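Local coordinates for DUF4785 domain-containing protein (Legionella pneumophila subsp. pneumophila, PDB 4KH9) that is of unknown function but binds calcium and is built from three domains, the central and C-terminal ones related to E-set folds, at residues A[24-29]-A[314-319]. Residues are numbered along the deposited sequence; the frame is centred on the assembly and turned at random. Where two conformers were deposited one is given.
Sequences NLHDKW and QTSQRA
With chi1 at 56°, CG of Trp29 lies between the backbone N and the carbonyl carbon, and the indole reaches across Thr315, the residue it pairs with on the neighbouring strand. CB of Thr315 sits over one face of the five-membered ring in a CH-pi contact, 3.6 Å from its centroid, while CG2 lies 3.4 Å from Trp29 CZ2. A beta-branched residue suits this place because it favours extended backbone and offers the ring a compact aliphatic surface. The indole is broad enough to meet Gln317 CB as well, through CH2 and CZ3, and its NE1 donates a hydrogen bond to a water. On the same face of the sheet another water lies within hydrogen-bonding reach of Asp27 OD2, Gln317 O and the Gln317 side-chain NE2.

On the other face, bends at chi2 (71°) and chi3 (62°) place CD and NE of Arg318 so that its chain folds back toward residues 24-29. Its flat, donor-rich guanidinium suits three partners: NH1 donates to Asn24 OD1 over 2.7 Å, near the group's plane, NE bonds the Gln330 carbonyl, and His26 CB covers the centre of one face. NE2 of His26 stands 2.8 Å from Ser316 OG, and both atoms have hydrogen-bonding partners in the backbone of Thr332. Lys28 suits its place by packing aliphatic carbons on the Gln314 amide while both polar ends converge on Asp334.

Six backbone hydrogen bonds join the strands. The arrangement is an antiparallel edge-strand addition: residues from near the N-terminus extend the sheet of the C-terminal, E-set-related beta-sandwich domain.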
# COMPACT_ATOMS: atom_id res chain seq x y z
N ASN A 24 16.01 -28.64 -4.65
CA ASN A 24 15.65 -28.43 -6.05
C ASN A 24 14.31 -29.13 -6.24
O ASN A 24 14.26 -30.36 -6.18
CB ASN A 24 16.76 -28.95 -7.00
CG ASN A 24 16.54 -28.61 -8.45
OD1 ASN A 24 15.43 -28.61 -8.96
ND2 ASN A 24 17.62 -28.37 -9.16
N LEU A 25 13.22 -28.36 -6.40
CA LEU A 25 11.88 -28.93 -6.52
C LEU A 25 11.16 -28.49 -7.76
O LEU A 25 11.19 -27.32 -8.14
CB LEU A 25 11.01 -28.55 -5.31
CG LEU A 25 11.48 -29.06 -3.96
CD1 LEU A 25 10.95 -28.19 -2.83
CD2 LEU A 25 11.16 -30.55 -3.79
N HIS A 26 10.45 -29.43 -8.35
CA HIS A 26 9.61 -29.19 -9.51
C HIS A 26 8.19 -29.58 -9.17
O HIS A 26 7.95 -30.68 -8.66
CB HIS A 26 10.12 -29.93 -10.74
CG HIS A 26 9.39 -29.52 -11.98
ND1 HIS A 26 8.17 -30.08 -12.31
CD2 HIS A 26 9.73 -28.61 -12.91
CE1 HIS A 26 7.82 -29.49 -13.44
NE2 HIS A 26 8.73 -28.61 -13.85
N ASP A 27 7.26 -28.67 -9.41
CA ASP A 27 5.84 -28.86 -9.19
C ASP A 27 5.09 -28.52 -10.43
O ASP A 27 5.57 -27.76 -11.27
CB ASP A 27 5.32 -28.01 -8.02
CG ASP A 27 5.85 -28.42 -6.68
OD1 ASP A 27 5.42 -29.48 -6.17
OD2 ASP A 27 6.64 -27.65 -6.10
N LYS A 28 3.90 -29.09 -10.54
CA LYS A 28 2.92 -28.94 -11.60
C LYS A 28 1.55 -28.97 -10.97
O LYS A 28 1.33 -29.69 -9.99
CB LYS A 28 3.05 -30.06 -12.66
CG LYS A 28 4.29 -30.00 -13.55
CD LYS A 28 4.36 -31.12 -14.62
CE LYS A 28 4.91 -32.42 -14.08
NZ LYS A 28 5.20 -33.39 -15.17
N TRP A 29 0.62 -28.21 -11.52
CA TRP A 29 -0.75 -28.24 -11.04
C TRP A 29 -1.69 -27.87 -12.15
O TRP A 29 -1.33 -27.11 -13.06
CB TRP A 29 -0.99 -27.35 -9.79
CG TRP A 29 -0.62 -25.90 -9.92
CD1 TRP A 29 -1.44 -24.88 -10.30
CD2 TRP A 29 0.62 -25.30 -9.52
NE1 TRP A 29 -0.78 -23.68 -10.22
CE2 TRP A 29 0.49 -23.91 -9.73
CE3 TRP A 29 1.84 -25.80 -9.04
CZ2 TRP A 29 1.53 -23.01 -9.44
CZ3 TRP A 29 2.87 -24.91 -8.76
CH2 TRP A 29 2.72 -23.53 -8.99
N GLN A 314 -1.97 -26.37 -17.78
CA GLN A 314 -1.20 -26.70 -16.59
C GLN A 314 -0.20 -25.60 -16.23
O GLN A 314 0.30 -24.89 -17.11
CB GLN A 314 -0.42 -28.00 -16.88
CG GLN A 314 0.17 -28.70 -15.67
CD GLN A 314 0.88 -29.98 -16.01
OE1 GLN A 314 1.62 -30.10 -17.00
NE2 GLN A 314 0.68 -30.97 -15.16
N THR A 315 0.11 -25.50 -14.94
CA THR A 315 1.14 -24.61 -14.43
C THR A 315 2.31 -25.47 -13.97
O THR A 315 2.08 -26.54 -13.39
CB THR A 315 0.61 -23.68 -13.30
OG1 THR A 315 -0.52 -22.98 -13.77
CG2 THR A 315 1.65 -22.66 -12.83
N SER A 316 3.54 -25.01 -14.21
CA SER A 316 4.78 -25.68 -13.82
C SER A 316 5.64 -24.72 -13.03
O SER A 316 5.65 -23.54 -13.34
CB SER A 316 5.53 -26.19 -15.04
OG SER A 316 6.83 -26.67 -14.71
N GLN A 317 6.33 -25.23 -12.01
CA GLN A 317 7.17 -24.40 -11.18
C GLN A 317 8.46 -25.13 -10.80
O GLN A 317 8.42 -26.20 -10.21
CB GLN A 317 6.41 -23.96 -9.92
CG GLN A 317 7.22 -23.02 -9.06
CD GLN A 317 6.42 -22.47 -7.92
OE1 GLN A 317 5.79 -21.42 -8.05
NE2 GLN A 317 6.39 -23.18 -6.80
N ARG A 318 9.60 -24.49 -11.09
CA ARG A 318 10.94 -24.96 -10.73
C ARG A 318 11.51 -24.04 -9.66
O ARG A 318 11.74 -22.87 -9.94
CB ARG A 318 11.86 -25.01 -11.98
CG ARG A 318 13.36 -25.31 -11.68
CD ARG A 318 13.66 -26.75 -11.23
NE ARG A 318 13.31 -27.72 -12.27
CZ ARG A 318 13.46 -29.03 -12.17
NH1 ARG A 318 14.00 -29.56 -11.09
NH2 ARG A 318 13.08 -29.82 -13.16
N ALA A 319 11.72 -24.56 -8.46
CA ALA A 319 12.28 -23.79 -7.33
C ALA A 319 13.61 -24.40 -6.90
O ALA A 319 13.70 -25.61 -6.70
CB ALA A 319 11.29 -23.75 -6.17
O HOH W 1 8.28 -25.83 -7.17
O HOH W 2 -1.47 -21.03 -11.06